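Local coordinates for phosphoinositide 3-kinase adapter protein 1 (Homo sapiens, PDB 5FOR) that links B-cell receptor and Toll-like receptor signalling to phosphoinositide 3-kinase as an adapter, seen here as its TIR domain, at residues Ile11-Pro15 / Asp16-Trp20; Cys21-Leu24 / Gln25-Leu29; Pro83-Gln86 / Arg87-Pro91; Asp104-Glu107 / Phe108-Phe111; Cys123-Pro127 / Glu128-Ala132. All coordinates share one frame; numbering follows the deposited sequence.

Contact 1: residues Ile11-Pro15 / Asp16-Trp20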
# COMPACT_ATOMS: atom_id res chain seq x y z
N ILE A 11 4.02 3.44 -1.40
CA ILE A 11 2.64 3.74 -1.03
C ILE A 11 1.77 3.71 -2.28
O ILE A 11 1.91 4.55 -3.17
CB ILE A 11 2.52 5.09 -0.31
CG1 ILE A 11 3.55 5.20 0.83
CG2 ILE A 11 1.07 5.28 0.22
CD1 ILE A 11 3.56 6.53 1.54
N VAL A 12 0.89 2.71 -2.34
CA VAL A 12 -0.08 2.53 -3.42
C VAL A 12 -1.45 3.08 -3.01
O VAL A 12 -2.00 2.68 -1.99
CB VAL A 12 -0.18 1.05 -3.80
CG1 VAL A 12 -1.05 0.87 -5.02
CG2 VAL A 12 1.20 0.49 -4.03
N TYR A 13 -1.99 4.00 -3.78
CA TYR A 13 -3.24 4.64 -3.39
C TYR A 13 -4.04 5.10 -4.61
O TYR A 13 -3.55 5.13 -5.72
CB TYR A 13 -2.97 5.84 -2.46
CG TYR A 13 -2.38 7.01 -3.19
CD1 TYR A 13 -1.09 6.95 -3.74
CD2 TYR A 13 -3.10 8.18 -3.37
CE1 TYR A 13 -0.54 8.01 -4.43
CE2 TYR A 13 -2.57 9.24 -4.05
CZ TYR A 13 -1.28 9.16 -4.58
OH TYR A 13 -0.75 10.23 -5.26
N SER A 14 -5.29 5.46 -4.38
CA SER A 14 -6.09 6.07 -5.41
C SER A 14 -6.38 7.51 -5.03
O SER A 14 -6.27 7.88 -3.86
CB SER A 14 -7.39 5.27 -5.63
OG SER A 14 -7.10 4.09 -6.35
N PRO A 15 -6.75 8.34 -6.02
CA PRO A 15 -6.96 9.77 -5.74
C PRO A 15 -7.92 10.09 -4.60
O PRO A 15 -7.73 11.12 -3.97
CB PRO A 15 -7.47 10.33 -7.07
CG PRO A 15 -6.94 9.33 -8.16
CD PRO A 15 -6.90 8.00 -7.46
N ASP A 16 -8.90 9.24 -4.28
CA ASP A 16 -9.79 9.56 -3.16
C ASP A 16 -9.09 9.49 -1.78
O ASP A 16 -9.64 9.99 -0.80
CB ASP A 16 -11.04 8.67 -3.16
CG ASP A 16 -10.71 7.17 -3.08
OD1 ASP A 16 -9.52 6.81 -3.20
OD2 ASP A 16 -11.66 6.36 -2.92
N ALA A 17 -7.90 8.90 -1.72
CA ALA A 17 -7.12 8.78 -0.49
C ALA A 17 -5.79 9.56 -0.59
O ALA A 17 -4.83 9.32 0.16
CB ALA A 17 -6.86 7.29 -0.17
N GLU A 18 -5.75 10.49 -1.54
CA GLU A 18 -4.64 11.42 -1.77
C GLU A 18 -4.01 12.04 -0.51
O GLU A 18 -2.80 12.10 -0.37
CB GLU A 18 -5.15 12.55 -2.69
CG GLU A 18 -4.11 13.57 -3.04
CD GLU A 18 -3.07 13.00 -3.96
OE1 GLU A 18 -3.47 12.44 -5.00
OE2 GLU A 18 -1.86 13.09 -3.64
N GLU A 19 -4.85 12.55 0.38
CA GLU A 19 -4.36 13.20 1.59
C GLU A 19 -3.78 12.21 2.59
O GLU A 19 -2.82 12.54 3.29
CB GLU A 19 -5.48 14.04 2.21
CG GLU A 19 -6.16 14.91 1.16
CD GLU A 19 -7.31 15.74 1.69
OE1 GLU A 19 -7.11 16.41 2.73
OE2 GLU A 19 -8.39 15.75 1.05
N TRP A 20 -4.34 11.00 2.67
CA TRP A 20 -3.74 9.97 3.52
C TRP A 20 -2.34 9.67 3.03
O TRP A 20 -1.45 9.35 3.81
CB TRP A 20 -4.57 8.69 3.55
CG TRP A 20 -5.50 8.74 4.68
CD1 TRP A 20 -6.85 8.96 4.63
CD2 TRP A 20 -5.15 8.65 6.07
NE1 TRP A 20 -7.37 8.98 5.91
CE2 TRP A 20 -6.35 8.80 6.81
CE3 TRP A 20 -3.95 8.45 6.75
CZ2 TRP A 20 -6.38 8.76 8.20
CZ3 TRP A 20 -3.98 8.41 8.14
CH2 TRP A 20 -5.19 8.55 8.85
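Tyr-13 and Glu-18 meet where the ring edge of the one faces the carboxylate of the other. Glu-18 OE1 lies in the plane of the ring, 3.5 Å from Tyr-13 CE2, and the carboxylate stands almost upright to that plane, at 85°. The aromatic C-H edge, weakly positive, suits a carboxylate oxygen. Tyr-13 reaches the spot because its CG is tucked between backbone N and carbonyl carbon (chi1 72°), while the Glu-18 chain bends at chi2 and folds back over the turn. The main ionic partner of this carboxylate lies elsewhere: Arg-43, at the end of the neighbouring strand, forms a salt bridge to OE1.

Two backbone bonds close the turn. Ala-17 N donates to Ser-14 O at 2.9 Å, and Glu-18 N to Pro-15 O at 3.2 Å, the second donor standing 71° out of the carbonyl plane. They turn the chain from strand 9-13 into helix 18-30, the first beta-to-alpha connection of the flavodoxin-like TIR fold, with Ala-17 at the N-cap position. Pro-15 suits such a turn, since its ring fixes phi and its nitrogen has no hydrogen to satisfy.

Polar side chains tie the turn to its surroundings. Ser-14 OG bonds to Leu-44 O, whereas Asp-16 spreads its two oxygens between Ser-69 OG and the backbone N of Glu-71. Asp-16 OD1 also packs against Ser-14 CB at 3.6 Å. Small Ala-17 sets its methyl 3.8 Å from Ser-14 O and touches Ser-69.

Contact 2: residues Cys21-Leu24 / Gln25-Leu29. With I3C (5-amino-2,4,6-triiodobenzene-1,3-dicarboxylic acid), chain C.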
# COMPACT_ATOMS: atom_id res chain seq x y z
N CYS A 21 -2.17 9.74 1.73
CA CYS A 21 -0.90 9.42 1.14
C CYS A 21 0.10 10.54 1.48
O CYS A 21 1.25 10.25 1.78
CB CYS A 21 -1.03 9.20 -0.38
SG CYS A 21 0.59 9.00 -1.16
N GLN A 22 -0.33 11.81 1.50
CA GLN A 22 0.66 12.86 1.66
C GLN A 22 0.97 12.83 3.16
O GLN A 22 2.10 13.07 3.57
CB GLN A 22 0.22 14.28 1.30
CG GLN A 22 -1.12 14.55 0.76
CD GLN A 22 -1.17 15.76 -0.16
OE1 GLN A 22 -2.24 16.44 -0.28
NE2 GLN A 22 -0.19 15.80 -1.08
N TYR A 23 -0.05 12.54 3.98
CA TYR A 23 0.14 12.43 5.42
C TYR A 23 1.24 11.43 5.78
O TYR A 23 2.11 11.75 6.60
CB TYR A 23 -1.14 12.01 6.16
CG TYR A 23 -0.86 11.72 7.63
CD1 TYR A 23 -0.48 12.73 8.50
CD2 TYR A 23 -0.90 10.42 8.14
CE1 TYR A 23 -0.17 12.48 9.84
CE2 TYR A 23 -0.58 10.16 9.49
CZ TYR A 23 -0.22 11.20 10.33
OH TYR A 23 0.10 10.98 11.67
N LEU A 24 1.20 10.24 5.19
CA LEU A 24 2.17 9.19 5.53
C LEU A 24 3.56 9.49 5.01
O LEU A 24 4.52 9.15 5.65
CB LEU A 24 1.75 7.81 5.03
CG LEU A 24 0.43 7.33 5.61
CD1 LEU A 24 -0.09 6.14 4.80
CD2 LEU A 24 0.53 7.02 7.11
N GLN A 25 3.63 10.11 3.84
CA GLN A 25 4.90 10.56 3.30
C GLN A 25 5.59 11.45 4.33
O GLN A 25 6.72 11.17 4.70
CB GLN A 25 4.71 11.34 2.01
CG GLN A 25 4.76 10.56 0.74
CD GLN A 25 4.43 11.44 -0.46
OE1 GLN A 25 3.29 11.92 -0.60
NE2 GLN A 25 5.42 11.69 -1.31
N THR A 26 4.91 12.51 4.78
CA THR A 26 5.52 13.47 5.70
C THR A 26 5.85 12.79 7.02
O THR A 26 6.86 13.09 7.64
CB THR A 26 4.63 14.70 6.02
OG1 THR A 26 3.65 14.34 7.00
CG2 THR A 26 3.94 15.21 4.77
N LEU A 27 5.00 11.88 7.46
CA LEU A 27 5.29 11.19 8.69
C LEU A 27 6.54 10.30 8.55
O LEU A 27 7.38 10.26 9.45
CB LEU A 27 4.09 10.36 9.12
CG LEU A 27 4.39 9.35 10.21
CD1 LEU A 27 4.57 10.14 11.52
CD2 LEU A 27 3.22 8.36 10.32
N PHE A 28 6.65 9.59 7.43
CA PHE A 28 7.73 8.64 7.21
C PHE A 28 9.07 9.35 7.04
O PHE A 28 10.09 8.81 7.42
CB PHE A 28 7.46 7.75 5.99
CG PHE A 28 6.38 6.75 6.21
CD1 PHE A 28 5.97 6.43 7.50
CD2 PHE A 28 5.75 6.14 5.13
CE1 PHE A 28 4.93 5.52 7.73
CE2 PHE A 28 4.72 5.23 5.34
CZ PHE A 28 4.31 4.92 6.64
N LEU A 29 9.05 10.54 6.47
CA LEU A 29 10.23 11.34 6.30
C LEU A 29 10.62 12.06 7.58
O LEU A 29 11.75 12.55 7.70
CB LEU A 29 10.01 12.35 5.19
CG LEU A 29 9.76 11.72 3.83
CD1 LEU A 29 9.40 12.81 2.84
CD2 LEU A 29 10.99 10.89 3.37
I3 I3C C . 12.11 7.10 16.59
I2 I3C C . 10.16 12.61 14.58
I1 I3C C . 6.16 8.28 14.56
O8 I3C C . 9.68 5.36 15.40
O9 I3C C . 7.89 6.00 16.48
C10 I3C C . 7.46 10.96 14.24
N13 I3C C . 12.26 10.38 15.76
C1 I3C C . 9.23 7.74 15.55
C6 I3C C . 10.60 8.31 15.81
C5 I3C C . 10.92 9.75 15.54
C4 I3C C . 9.86 10.60 15.02
C3 I3C C . 8.52 10.06 14.75
C2 I3C C . 8.17 8.66 15.02
C7 I3C C . 8.92 6.29 15.84
O11 I3C C . 6.67 11.42 15.09
O12 I3C C . 7.38 11.21 13.03
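Helix 18-30, the first helix of the TIR domain, supplies this contact, in which residues three and four apart meet along the helix. Its backbone bonds are regular: Gln-25 N to Cys-21 O, Thr-26 N to Gln-22 O, Leu-27 N to Tyr-23 O and Phe-28 N to Leu-24 O, the last at 2.8 Å.

Tyr-23 O takes a second donor. Thr-26 OG1, set between its own backbone N and carbonyl carbon (chi1 80°), gives its hydrogen to that oxygen at 3.0 Å, from the same face as Leu-27 N. The hydroxyl of this exposed threonine thus finds its acceptor within the helix.

On the inner side Phe-28 lays one ring face over Leu-24 O, which sits 3.0 Å above the plane and toward the rim, and Phe-28 CE2 comes to 3.9 Å from Leu-24 CB. With an alanine here the ring's cover of Leu-24 would be lost, and a gap would probably open against Ile-39 and Val-134, which the ring also touches. Leu-27, with its CG trans to the backbone N (chi1 166°), brings CD2 within 4.4 Å of Leu-24 CD2 and 4.3 Å of Tyr-23 CE2. Its other methyl, CD1, lies 3.4 Å from I3C O12.

Branched and aromatic carbons therefore face the sheet and helix 127-134, while Gln-22 and Thr-26 lie toward solvent: an amphipathic helix whose buried side is held by dispersion and hydrophobic burial.

Contact 3: residues Pro83-Gln86 / Arg87-Pro91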
# COMPACT_ATOMS: atom_id res chain seq x y z
N PRO A 83 -3.90 -9.79 -11.54
CA PRO A 83 -2.73 -10.68 -11.44
C PRO A 83 -1.42 -9.96 -11.14
O PRO A 83 -0.53 -10.55 -10.51
CB PRO A 83 -2.67 -11.33 -12.84
CG PRO A 83 -4.08 -11.32 -13.28
CD PRO A 83 -4.64 -10.03 -12.79
N LEU A 84 -1.28 -8.71 -11.57
CA LEU A 84 -0.08 -7.94 -11.23
C LEU A 84 -0.11 -7.62 -9.74
O LEU A 84 0.91 -7.76 -9.05
CB LEU A 84 0.02 -6.67 -12.08
CG LEU A 84 1.22 -5.70 -11.97
CD1 LEU A 84 1.08 -4.73 -10.81
CD2 LEU A 84 2.62 -6.40 -11.96
N LEU A 85 -1.28 -7.23 -9.23
CA LEU A 85 -1.39 -6.90 -7.82
C LEU A 85 -1.14 -8.09 -6.90
O LEU A 85 -0.55 -7.95 -5.82
CB LEU A 85 -2.76 -6.30 -7.49
CG LEU A 85 -3.22 -5.06 -8.27
CD1 LEU A 85 -4.62 -4.70 -7.84
CD2 LEU A 85 -2.28 -3.91 -8.03
N GLN A 86 -1.55 -9.28 -7.30
CA GLN A 86 -1.24 -10.44 -6.48
C GLN A 86 0.27 -10.67 -6.37
O GLN A 86 0.73 -11.13 -5.32
CB GLN A 86 -1.95 -11.67 -7.03
CG GLN A 86 -3.45 -11.53 -6.94
CD GLN A 86 -4.13 -12.40 -7.95
OE1 GLN A 86 -3.49 -12.88 -8.89
NE2 GLN A 86 -5.41 -12.63 -7.75
N ARG A 87 1.05 -10.32 -7.42
CA ARG A 87 2.46 -10.77 -7.52
C ARG A 87 3.17 -9.62 -6.76
O ARG A 87 4.06 -9.89 -5.97
CB ARG A 87 3.00 -10.99 -9.00
CG ARG A 87 4.55 -11.53 -9.25
CD ARG A 87 4.76 -13.09 -9.00
NE ARG A 87 4.90 -14.02 -10.16
CZ ARG A 87 5.94 -14.87 -10.24
NH1 ARG A 87 6.82 -14.89 -9.22
NH2 ARG A 87 6.07 -15.76 -11.24
N ALA A 88 2.67 -8.38 -6.87
CA ALA A 88 3.22 -7.19 -6.15
C ALA A 88 3.01 -7.21 -4.62
O ALA A 88 3.92 -6.90 -3.84
CB ALA A 88 2.61 -5.90 -6.72
N PHE A 89 1.80 -7.57 -4.20
CA PHE A 89 1.44 -7.52 -2.79
C PHE A 89 1.79 -8.84 -2.13
O PHE A 89 0.93 -9.55 -1.62
CB PHE A 89 -0.05 -7.23 -2.61
CG PHE A 89 -0.50 -5.93 -3.19
CD1 PHE A 89 0.42 -4.96 -3.58
CD2 PHE A 89 -1.86 -5.67 -3.34
CE1 PHE A 89 -0.01 -3.76 -4.11
CE2 PHE A 89 -2.29 -4.47 -3.85
CZ PHE A 89 -1.37 -3.52 -4.25
N HIS A 90 3.08 -9.14 -2.17
CA HIS A 90 3.60 -10.43 -1.78
C HIS A 90 5.09 -10.27 -1.50
O HIS A 90 5.74 -9.43 -2.12
CB HIS A 90 3.36 -11.44 -2.88
CG HIS A 90 3.91 -12.79 -2.56
ND1 HIS A 90 3.21 -13.72 -1.82
CD2 HIS A 90 5.10 -13.36 -2.86
CE1 HIS A 90 3.94 -14.82 -1.69
NE2 HIS A 90 5.10 -14.62 -2.30
N PRO A 91 5.64 -11.02 -0.52
CA PRO A 91 4.97 -11.91 0.45
C PRO A 91 4.22 -11.13 1.56
O PRO A 91 4.44 -9.93 1.71
CB PRO A 91 6.13 -12.73 1.02
CG PRO A 91 7.32 -11.88 0.88
CD PRO A 91 7.10 -11.05 -0.37
O HOH W 1 -0.79 -11.52 -2.97
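The last turn of helix 82-88 closes with Ala-88 N to Leu-84 O and Phe-89 N to Leu-85 O, both 2.9 Å, before Phe-89 leaves helical geometry as the centre of an inverse gamma turn, in which His-90 N bonds weakly to Ala-88 O. Leu-84 O is shared: Arg-87 N also reaches it, from 63° above the carbonyl plane, and keeps a weak bond to Pro-83 O.

Leu-85 and Phe-89 lie side by side and point the same way. Leu-85 CD2 touches Phe-89 CZ at 3.9 Å, and Leu-85 CB sits over one ring face, 4.1 Å from CE2. Both side chains put CG opposite the carbonyl carbon (Phe-89 chi1 -60°), which sends them together to the sheet side. There the Phe-89 ring packs on Val-64 and Val-66 of the central sheet and meets Phe-112. Ala-88 is small enough to fit its methyl 3.4 Å from Leu-84 O, and it also touches Phe-58 of helix 52-60.

Away from the sheet the contact is more polar. Arg-87 bends away at chi2 and chi3, and Gln-86 extends to hydrogen-bond Phe-111 O through NE2. One water donates to both Gln-86 O (2.8 Å) and Phe-89 O (2.9 Å), so two carbonyls near the helix end gain a shared partner where further helical N-H groups are lacking. Apolar burial thus fixes the sheet side of this helix end, while water and a side-chain amide serve its more polar side.

Contact 4: residues Asp104-Glu107 / Phe108-Phe111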
# COMPACT_ATOMS: atom_id res chain seq x y z
N ASP A 104 -12.97 -3.91 6.69
CA ASP A 104 -12.28 -5.15 6.32
C ASP A 104 -13.33 -6.22 6.04
O ASP A 104 -14.45 -6.11 6.53
CB ASP A 104 -11.31 -5.63 7.42
CG ASP A 104 -10.49 -6.87 7.01
OD1 ASP A 104 -10.45 -7.22 5.82
OD2 ASP A 104 -9.85 -7.48 7.89
N SER A 105 -12.99 -7.24 5.27
CA SER A 105 -13.99 -8.24 4.86
C SER A 105 -13.39 -9.57 4.37
O SER A 105 -12.26 -9.62 3.88
CB SER A 105 -14.88 -7.66 3.76
OG SER A 105 -15.83 -8.63 3.36
N GLU A 106 -14.17 -10.63 4.51
CA GLU A 106 -13.78 -11.98 4.11
C GLU A 106 -13.68 -12.11 2.59
O GLU A 106 -12.91 -12.93 2.09
CB GLU A 106 -14.78 -12.99 4.66
CG GLU A 106 -14.84 -13.03 6.17
CD GLU A 106 -14.17 -14.27 6.74
OE1 GLU A 106 -12.93 -14.28 6.86
OE2 GLU A 106 -14.89 -15.24 7.06
N GLU A 107 -14.45 -11.29 1.87
CA GLU A 107 -14.38 -11.26 0.40
C GLU A 107 -12.99 -10.95 -0.16
O GLU A 107 -12.67 -11.39 -1.27
CB GLU A 107 -15.32 -10.22 -0.19
CG GLU A 107 -16.73 -10.19 0.32
CD GLU A 107 -17.52 -9.17 -0.47
OE1 GLU A 107 -17.68 -9.39 -1.69
OE2 GLU A 107 -17.94 -8.15 0.11
N PHE A 108 -12.18 -10.18 0.57
CA PHE A 108 -10.85 -9.82 0.09
C PHE A 108 -9.96 -11.07 -0.07
O PHE A 108 -9.04 -11.08 -0.90
CB PHE A 108 -10.19 -8.78 1.01
CG PHE A 108 -10.81 -7.41 0.90
CD1 PHE A 108 -10.77 -6.71 -0.29
CD2 PHE A 108 -11.48 -6.84 1.99
CE1 PHE A 108 -11.36 -5.45 -0.41
CE2 PHE A 108 -12.07 -5.59 1.89
CZ PHE A 108 -12.00 -4.89 0.68
N LEU A 109 -10.25 -12.12 0.69
CA LEU A 109 -9.53 -13.39 0.58
C LEU A 109 -9.65 -14.03 -0.81
O LEU A 109 -8.81 -14.84 -1.20
CB LEU A 109 -10.02 -14.38 1.65
CG LEU A 109 -9.67 -13.96 3.07
CD1 LEU A 109 -10.35 -14.86 4.08
CD2 LEU A 109 -8.16 -13.98 3.26
N ASP A 110 -10.69 -13.66 -1.55
CA ASP A 110 -10.87 -14.11 -2.93
C ASP A 110 -9.92 -13.41 -3.89
O ASP A 110 -9.58 -13.95 -4.93
CB ASP A 110 -12.30 -13.89 -3.40
CG ASP A 110 -13.28 -14.78 -2.69
OD1 ASP A 110 -12.85 -15.81 -2.15
OD2 ASP A 110 -14.48 -14.43 -2.67
N PHE A 111 -9.50 -12.19 -3.54
CA PHE A 111 -8.57 -11.45 -4.38
C PHE A 111 -7.14 -11.67 -3.94
O PHE A 111 -6.26 -11.83 -4.77
CB PHE A 111 -8.93 -9.96 -4.37
CG PHE A 111 -10.29 -9.68 -4.93
CD1 PHE A 111 -11.42 -9.81 -4.14
CD2 PHE A 111 -10.45 -9.32 -6.26
CE1 PHE A 111 -12.69 -9.56 -4.67
CE2 PHE A 111 -11.71 -9.07 -6.79
CZ PHE A 111 -12.84 -9.19 -5.99
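A local surface contact in the long connection between strands 95-99 and 119-121 brings Ser-105 and Asp-104 against Phe-108. Phe-108 CG lies opposite the carbonyl carbon (chi1 -71°), which turns the ring edge back to Ser-105, whose amide nitrogen lies in the ring plane, 3.6 Å from CD2, with Ser-105 CB 3.9 Å from the same carbon. The Asp-104 side chain crosses that of Phe-108 at a slant, OD1 4.0 Å from CD2, the carboxylate 28° from the ring plane; OD1 accepts from Ser-105 N at 2.6 Å, from above the carboxylate plane, and also from Trp-115 NE1.

Trp-115 also stacks on Phe-108, and an alanine in place of this phenylalanine would probably leave the indole without its aromatic mate and uncover Ser-105 CB. An aromatic ring suits this one buried place in a stretch rich in acidic residues.

Leu-109 CD1 lies alongside Glu-106 OE1 at 3.8 Å, and Phe-111 turns its ring edge to Glu-107 O, 3.5 Å from CD1. Leu-109 N to Glu-106 O (3.1 Å) and Asp-110 N to Glu-107 O (3.0 Å) follow the i to i+3 pattern of successive beta-turns, here in the connection before the last strand of the TIR sheet.

Contact 5: residues Cys123-Pro127 / Glu128-Ala132. With I3C (5-amino-2,4,6-triiodobenzene-1,3-dicarboxylic acid), chain C.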
# COMPACT_ATOMS: atom_id res chain seq x y z
N CYS A 123 -7.51 4.44 10.49
CA CYS A 123 -7.54 5.90 10.51
C CYS A 123 -7.43 6.52 11.89
O CYS A 123 -7.18 7.72 12.01
CB CYS A 123 -8.82 6.42 9.85
SG CYS A 123 -8.82 6.22 8.02
N ASP A 124 -7.58 5.71 12.94
CA ASP A 124 -7.50 6.23 14.30
C ASP A 124 -6.31 5.67 15.08
O ASP A 124 -6.27 5.75 16.30
CB ASP A 124 -8.80 5.95 15.05
CG ASP A 124 -9.99 6.57 14.37
OD1 ASP A 124 -10.21 7.79 14.54
OD2 ASP A 124 -10.71 5.86 13.64
N ASP A 125 -5.35 5.08 14.37
CA ASP A 125 -4.16 4.53 15.01
C ASP A 125 -3.22 5.65 15.41
O ASP A 125 -3.19 6.70 14.77
CB ASP A 125 -3.43 3.55 14.08
CG ASP A 125 -3.96 2.15 14.18
OD1 ASP A 125 -4.23 1.70 15.31
OD2 ASP A 125 -4.11 1.49 13.13
N GLU A 126 -2.43 5.43 16.45
CA GLU A 126 -1.38 6.38 16.78
C GLU A 126 -0.29 6.38 15.67
O GLU A 126 0.02 5.35 15.09
CB GLU A 126 -0.78 6.04 18.14
CG GLU A 126 -1.69 6.36 19.31
CD GLU A 126 -2.28 7.76 19.21
OE1 GLU A 126 -1.53 8.73 19.48
OE2 GLU A 126 -3.48 7.88 18.86
N PRO A 127 0.28 7.56 15.37
CA PRO A 127 1.38 7.67 14.40
C PRO A 127 2.52 6.67 14.67
O PRO A 127 3.10 6.16 13.71
CB PRO A 127 1.89 9.11 14.58
CG PRO A 127 0.78 9.85 15.19
CD PRO A 127 -0.10 8.87 15.94
N GLU A 128 2.81 6.39 15.94
CA GLU A 128 3.87 5.44 16.28
C GLU A 128 3.49 4.06 15.77
O GLU A 128 4.36 3.27 15.42
CB GLU A 128 4.14 5.39 17.79
CG GLU A 128 2.97 5.83 18.67
CD GLU A 128 3.05 7.30 19.07
OE1 GLU A 128 4.06 7.68 19.70
OE2 GLU A 128 2.11 8.07 18.76
N THR A 129 2.20 3.76 15.73
CA THR A 129 1.74 2.49 15.17
C THR A 129 2.02 2.41 13.66
O THR A 129 2.51 1.40 13.17
CB THR A 129 0.26 2.28 15.46
OG1 THR A 129 0.06 2.31 16.88
CG2 THR A 129 -0.26 0.95 14.86
N TYR A 130 1.78 3.51 12.94
CA TYR A 130 2.01 3.53 11.50
C TYR A 130 3.48 3.24 11.16
O TYR A 130 3.77 2.39 10.30
CB TYR A 130 1.62 4.88 10.92
CG TYR A 130 0.16 5.22 11.04
CD1 TYR A 130 -0.82 4.24 10.88
CD2 TYR A 130 -0.26 6.51 11.29
CE1 TYR A 130 -2.18 4.54 10.99
CE2 TYR A 130 -1.61 6.83 11.40
CZ TYR A 130 -2.57 5.84 11.24
OH TYR A 130 -3.91 6.13 11.32
N VAL A 131 4.39 3.93 11.85
CA VAL A 131 5.81 3.79 11.59
C VAL A 131 6.35 2.43 12.04
O VAL A 131 7.15 1.82 11.34
CB VAL A 131 6.63 4.93 12.26
CG1 VAL A 131 6.29 6.27 11.64
CG2 VAL A 131 6.37 4.94 13.75
N ALA A 132 5.91 1.96 13.21
CA ALA A 132 6.31 0.62 13.69
C ALA A 132 5.92 -0.44 12.66
O ALA A 132 6.66 -1.40 12.47
CB ALA A 132 5.69 0.30 15.05
I3 I3C C . 12.11 7.10 16.59
I2 I3C C . 10.16 12.61 14.58
I1 I3C C . 6.16 8.28 14.56
O8 I3C C . 9.68 5.36 15.40
O9 I3C C . 7.89 6.00 16.48
C10 I3C C . 7.46 10.96 14.24
N13 I3C C . 12.26 10.38 15.76
C1 I3C C . 9.23 7.74 15.55
C6 I3C C . 10.60 8.31 15.81
C5 I3C C . 10.92 9.75 15.54
C4 I3C C . 9.86 10.60 15.02
C3 I3C C . 8.52 10.06 14.75
C2 I3C C . 8.17 8.66 15.02
C7 I3C C . 8.92 6.29 15.84
O11 I3C C . 6.67 11.42 15.09
O12 I3C C . 7.38 11.21 13.03
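Asp-125 and Tyr-130 form the tight part of this contact: Asp-125 CB meets the ring obliquely, 3.5 Å from CE1, and the carboxylate and ring planes stand 80° apart. Tyr-130 comes back over the preceding loop because its CG lies opposite the carbonyl carbon (chi1 -64°), and one ring face then looks onto Glu-126 O. Their polar ends find partners just upstream, where Tyr-130 OH bonds to Thr-122 O and Asp-125 OD2 to Thr-122 N. Thr-129 packs its methyl CG2 3.9 Å from Asp-125 CG, the two side chains crossing at about a right angle. Trp-20 and Leu-27 of helix 18-30 also touch the tyrosine, which fills the seam between the two helices.

Here helix 127-134, the last helix of the TIR domain, begins. Glu-126 holds the N-cap position and Pro-127 the first helical turn, a favoured site for proline, which has no N-H to offer. Glu-126 O receives only weak bonds from Thr-129 N and Tyr-130 N; Val-131 N to Pro-127 O, at 3.2 Å, is much straighter (165°).

The solvent side is looser. Glu-126 and Glu-128 run side by side with nearly parallel carboxylates, OE1 of the first 3.8 Å from OE2 of the second, like charges that solvent probably screens. The buried Val-131, by contrast, turns to the bound triiodobenzene compound, its CG2 lying 3.3 Å from O9 and both methyls against I1.

In the fold
Contacts 1, 2 and 5 form a connected group around helix 18-30. Contact 1 runs into contact 2 along that helix, with Tyr-13 CE1 3.6 Å from Cys-21 SG, and meets contact 5 where Trp-20 CZ2 lies 3.5 Å from Cys-123 SG. Contacts 2 and 5, centres about 12 Å apart, pack Leu-27 CD2 on Tyr-130 CB at 3.9 Å and together supply Leu-27, Pro-127 and Val-131 to the I3C pocket. Contacts 3 and 4 make a second pair, joined by Gln-86 NE2 to Phe-111 O at 3.2 Å, a probable hydrogen bond. Contact 3 lies across the chain's centre from contact 2, their centres about 23 Å apart.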